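Long-range contact in glyoxylate-induced Protein (PDB 1SQ4), which is of unknown function but is a two-domain cupin protein that may act as a ureidoglycine aminohydrolase: residues L216-R226 and A249-Y260. Sequence-based numbering, arbitrary orientation.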
loop_
_atom_site.group_PDB
_atom_site.type_symbol
_atom_site.label_atom_id
_atom_site.label_comp_id
_atom_site.label_asym_id
_atom_site.label_seq_id
_atom_site.Cartn_x
_atom_site.Cartn_y
_atom_site.Cartn_z
ATOM N N LEU A 216 -22.943 -14.311 -1.325
ATOM C CA LEU A 216 -22.642 -15.647 -1.823
ATOM C C LEU A 216 -22.270 -16.506 -0.638
ATOM O O LEU A 216 -21.431 -16.111 0.156
ATOM C CB LEU A 216 -21.452 -15.597 -2.777
ATOM C CG LEU A 216 -21.718 -15.280 -4.237
ATOM C CD1 LEU A 216 -22.804 -14.242 -4.383
ATOM C CD2 LEU A 216 -20.418 -14.790 -4.869
ATOM N N TYR A 217 -22.889 -17.674 -0.514
ATOM C CA TYR A 217 -22.567 -18.582 0.586
ATOM C C TYR A 217 -22.240 -19.945 -0.009
ATOM O O TYR A 217 -23.114 -20.621 -0.540
ATOM C CB TYR A 217 -23.741 -18.706 1.567
ATOM C CG TYR A 217 -23.442 -19.597 2.751
ATOM C CD1 TYR A 217 -23.420 -20.978 2.619
ATOM C CD2 TYR A 217 -23.120 -19.052 3.995
ATOM C CE1 TYR A 217 -23.083 -21.798 3.687
ATOM C CE2 TYR A 217 -22.782 -19.868 5.076
ATOM C CZ TYR A 217 -22.767 -21.245 4.908
ATOM O OH TYR A 217 -22.450 -22.066 5.966
ATOM N N VAL A 218 -20.985 -20.353 0.082
ATOM C CA VAL A 218 -20.598 -21.627 -0.497
ATOM C C VAL A 218 -21.233 -22.798 0.246
ATOM O O VAL A 218 -20.942 -23.036 1.414
ATOM C CB VAL A 218 -19.068 -21.786 -0.500
ATOM C CG1 VAL A 218 -18.676 -23.018 -1.290
ATOM C CG2 VAL A 218 -18.428 -20.542 -1.093
ATOM N N LEU A 219 -22.102 -23.523 -0.448
ATOM C CA LEU A 219 -22.775 -24.671 0.134
ATOM C C LEU A 219 -21.943 -25.943 0.019
ATOM O O LEU A 219 -21.973 -26.799 0.902
ATOM C CB LEU A 219 -24.132 -24.915 -0.541
ATOM C CG LEU A 219 -25.277 -23.963 -0.192
ATOM C CD1 LEU A 219 -26.548 -24.402 -0.888
ATOM C CD2 LEU A 219 -25.470 -23.932 1.318
ATOM N N GLU A 220 -21.196 -26.064 -1.066
ATOM C CA GLU A 220 -20.405 -27.252 -1.288
ATOM C C GLU A 220 -19.234 -27.026 -2.209
ATOM O O GLU A 220 -19.317 -26.244 -3.154
ATOM C CB GLU A 220 -21.300 -28.325 -1.878
ATOM C CG GLU A 220 -20.583 -29.520 -2.418
ATOM C CD GLU A 220 -21.532 -30.453 -3.125
ATOM O OE1 GLU A 220 -22.359 -29.950 -3.924
ATOM O OE2 GLU A 220 -21.456 -31.684 -2.890
ATOM N N GLY A 221 -18.144 -27.728 -1.932
ATOM C CA GLY A 221 -16.974 -27.620 -2.772
ATOM C C GLY A 221 -15.937 -26.608 -2.349
ATOM O O GLY A 221 -16.004 -25.991 -1.287
ATOM N N LYS A 222 -14.951 -26.455 -3.215
ATOM C CA LYS A 222 -13.857 -25.537 -3.001
ATOM C C LYS A 222 -13.503 -24.988 -4.373
ATOM O O LYS A 222 -13.816 -25.599 -5.399
ATOM C CB LYS A 222 -12.651 -26.271 -2.390
ATOM C CG LYS A 222 -12.950 -26.978 -1.066
ATOM C CD LYS A 222 -11.743 -27.048 -0.100
ATOM C CE LYS A 222 -10.610 -27.967 -0.575
ATOM N NZ LYS A 222 -9.853 -27.427 -1.752
ATOM N N ALA A 223 -12.865 -23.827 -4.402
ATOM C CA ALA A 223 -12.469 -23.237 -5.671
ATOM C C ALA A 223 -11.618 -22.005 -5.444
ATOM O O ALA A 223 -11.493 -21.516 -4.324
ATOM C CB ALA A 223 -13.702 -22.886 -6.487
ATOM N N VAL A 224 -10.997 -21.533 -6.512
ATOM C CA VAL A 224 -10.189 -20.333 -6.441
ATOM C C VAL A 224 -11.063 -19.307 -7.134
ATOM O O VAL A 224 -11.253 -19.356 -8.349
ATOM C CB VAL A 224 -8.856 -20.489 -7.202
ATOM C CG1 VAL A 224 -8.028 -19.206 -7.086
ATOM C CG2 VAL A 224 -8.080 -21.659 -6.633
ATOM N N TYR A 225 -11.625 -18.401 -6.345
ATOM C CA TYR A 225 -12.518 -17.380 -6.868
ATOM C C TYR A 225 -11.752 -16.090 -6.986
ATOM O O TYR A 225 -10.895 -15.777 -6.163
ATOM C CB TYR A 225 -13.691 -17.175 -5.912
ATOM C CG TYR A 225 -14.989 -16.747 -6.555
ATOM C CD1 TYR A 225 -15.817 -17.680 -7.174
ATOM C CD2 TYR A 225 -15.424 -15.420 -6.488
ATOM C CE1 TYR A 225 -17.047 -17.312 -7.700
ATOM C CE2 TYR A 225 -16.657 -15.041 -7.017
ATOM C CZ TYR A 225 -17.460 -15.996 -7.617
ATOM O OH TYR A 225 -18.682 -15.643 -8.125
ATOM N N ARG A 226 -12.077 -15.332 -8.013
ATOM C CA ARG A 226 -11.425 -14.063 -8.247
ATOM C C ARG A 226 -12.393 -12.930 -7.910
ATOM O O ARG A 226 -13.403 -12.755 -8.585
ATOM C CB ARG A 226 -11.013 -14.005 -9.715
ATOM C CG ARG A 226 -10.451 -12.686 -10.189
ATOM C CD ARG A 226 -9.080 -12.463 -9.627
ATOM N NE ARG A 226 -8.394 -11.338 -10.260
ATOM C CZ ARG A 226 -7.940 -11.331 -11.510
ATOM N NH1 ARG A 226 -8.096 -12.397 -12.282
ATOM N NH2 ARG A 226 -7.311 -10.258 -11.979
ATOM N N ALA A 249 -14.621 -13.900 -11.119
ATOM C CA ALA A 249 -14.104 -14.966 -11.972
ATOM C C ALA A 249 -13.979 -16.185 -11.094
ATOM O O ALA A 249 -13.651 -16.087 -9.910
ATOM C CB ALA A 249 -12.753 -14.585 -12.522
ATOM N N CYS A 250 -14.228 -17.342 -11.669
ATOM C CA CYS A 250 -14.156 -18.539 -10.874
ATOM C C CYS A 250 -13.243 -19.591 -11.461
ATOM O O CYS A 250 -13.125 -19.716 -12.674
ATOM C CB CYS A 250 -15.557 -19.113 -10.679
ATOM S SG CYS A 250 -15.555 -20.557 -9.620
ATOM N N TYR A 251 -12.597 -20.350 -10.588
ATOM C CA TYR A 251 -11.693 -21.395 -11.031
ATOM C C TYR A 251 -12.001 -22.632 -10.203
ATOM O O TYR A 251 -11.251 -22.981 -9.300
ATOM C CB TYR A 251 -10.241 -20.960 -10.802
ATOM C CG TYR A 251 -9.249 -21.465 -11.829
ATOM C CD1 TYR A 251 -8.870 -20.671 -12.921
ATOM C CD2 TYR A 251 -8.685 -22.734 -11.709
ATOM C CE1 TYR A 251 -7.947 -21.135 -13.871
ATOM C CE2 TYR A 251 -7.767 -23.215 -12.646
ATOM C CZ TYR A 251 -7.399 -22.417 -13.727
ATOM O OH TYR A 251 -6.514 -22.924 -14.667
ATOM N N SER A 252 -13.117 -23.286 -10.497
ATOM C CA SER A 252 -13.501 -24.477 -9.755
ATOM C C SER A 252 -12.797 -25.696 -10.322
ATOM O O SER A 252 -13.173 -26.211 -11.382
ATOM C CB SER A 252 -15.002 -24.690 -9.839
ATOM O OG SER A 252 -15.380 -24.946 -11.173
ATOM N N GLY A 253 -11.777 -26.159 -9.607
ATOM C CA GLY A 253 -11.032 -27.324 -10.047
ATOM C C GLY A 253 -11.213 -28.523 -9.131
ATOM O O GLY A 253 -10.701 -29.604 -9.425
ATOM N N GLY A 254 -11.944 -28.338 -8.032
ATOM C CA GLY A 254 -12.167 -29.420 -7.087
ATOM C C GLY A 254 -12.643 -30.718 -7.712
ATOM O O GLY A 254 -13.183 -30.705 -8.819
ATOM N N PRO A 255 -12.460 -31.861 -7.031
ATOM C CA PRO A 255 -12.904 -33.136 -7.595
ATOM C C PRO A 255 -14.428 -33.209 -7.728
ATOM O O PRO A 255 -14.948 -33.801 -8.674
ATOM C CB PRO A 255 -12.339 -34.163 -6.616
ATOM C CG PRO A 255 -12.378 -33.430 -5.315
ATOM C CD PRO A 255 -11.895 -32.044 -5.686
ATOM N N GLY A 256 -15.140 -32.585 -6.793
ATOM C CA GLY A 256 -16.596 -32.606 -6.830
ATOM C C GLY A 256 -17.255 -31.357 -7.395
ATOM O O GLY A 256 -16.632 -30.578 -8.121
ATOM N N ARG A 257 -18.528 -31.161 -7.077
ATOM C CA ARG A 257 -19.234 -29.989 -7.571
ATOM C C ARG A 257 -19.004 -28.817 -6.615
ATOM O O ARG A 257 -18.886 -29.012 -5.411
ATOM C CB ARG A 257 -20.730 -30.295 -7.714
ATOM C CG ARG A 257 -21.444 -29.378 -8.692
ATOM C CD ARG A 257 -22.751 -29.970 -9.214
ATOM N NE ARG A 257 -23.662 -30.289 -8.124
ATOM C CZ ARG A 257 -24.975 -30.075 -8.147
ATOM N NH1 ARG A 257 -25.555 -29.538 -9.213
ATOM N NH2 ARG A 257 -25.707 -30.387 -7.086
ATOM N N PHE A 258 -18.915 -27.607 -7.156
ATOM C CA PHE A 258 -18.698 -26.408 -6.340
ATOM C C PHE A 258 -19.925 -25.534 -6.491
ATOM O O PHE A 258 -20.247 -25.120 -7.600
ATOM C CB PHE A 258 -17.473 -25.635 -6.834
ATOM C CG PHE A 258 -17.329 -24.278 -6.212
ATOM C CD1 PHE A 258 -17.055 -24.144 -4.855
ATOM C CD2 PHE A 258 -17.477 -23.128 -6.981
ATOM C CE1 PHE A 258 -16.932 -22.880 -4.270
ATOM C CE2 PHE A 258 -17.355 -21.861 -6.405
ATOM C CZ PHE A 258 -17.080 -21.739 -5.044
ATOM N N ARG A 259 -20.613 -25.231 -5.401
ATOM C CA ARG A 259 -21.808 -24.422 -5.555
ATOM C C ARG A 259 -22.131 -23.534 -4.368
ATOM O O ARG A 259 -21.764 -23.836 -3.239
ATOM C CB ARG A 259 -22.999 -25.332 -5.914
ATOM C CG ARG A 259 -23.184 -26.575 -5.032
ATOM C CD ARG A 259 -24.011 -27.681 -5.719
ATOM N NE ARG A 259 -25.315 -27.225 -6.205
ATOM C CZ ARG A 259 -26.485 -27.660 -5.748
ATOM N NH1 ARG A 259 -26.528 -28.568 -4.786
ATOM N NH2 ARG A 259 -27.616 -27.181 -6.247
ATOM N N TYR A 260 -22.796 -22.416 -4.621
ATOM C CA TYR A 260 -23.121 -21.537 -3.529
ATOM C C TYR A 260 -24.473 -20.905 -3.620
ATOM O O TYR A 260 -24.996 -20.660 -4.702
ATOM C CB TYR A 260 -22.069 -20.447 -3.383
ATOM C CG TYR A 260 -21.771 -19.678 -4.645
ATOM C CD1 TYR A 260 -20.554 -19.851 -5.314
ATOM C CD2 TYR A 260 -22.670 -18.730 -5.148
ATOM C CE1 TYR A 260 -20.237 -19.103 -6.440
ATOM C CE2 TYR A 260 -22.356 -17.972 -6.279
ATOM C CZ TYR A 260 -21.139 -18.165 -6.914
ATOM O OH TYR A 260 -20.795 -17.411 -8.011
#
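With chi1 of Y260 at 52°, CG sits between the backbone N and the carbonyl carbon, and the ring runs alongside L216, whose CG lies 3.4 Å from Y260 CE2. The phenol thereby reaches Y225, which it crosses at about a right angle: Y260 OH donates to Y225 OH over 2.8 Å, arriving at the edge of the Y225 ring, and Y225 OH is also bonded by Q248. F258, its CG anti to the backbone N (chi1 170°), lays its ring under A223; A223 CB stands 3.6 Å from the ring centroid, almost on the normal, a CH-pi contact. V218 CG1 meets the same ring obliquely at F258 CE1.

Backbone pairing is antiparallel but interrupted. R259 O accepts from both L219 N (2.8 Å) and E220 N (3.2 Å), defining a classic beta bulge. Beyond G221, V224 and Y251 share one straight bond (V224 N to Y251 O, 3.2 Å) and one weak one; R226 N to A249 O (2.6 Å, 166°) is well directed. E220 OE1 stays 4.5 Å from R259 NH1, beyond a salt bridge: S5 bonds E220, while E161 and N197 hold R259.

The two strand pairs belong to different sheets of the C-terminal cupin barrel: 212-220 lies between 239-244 and 258-265, and 222-227 between 248-251 and 230-235.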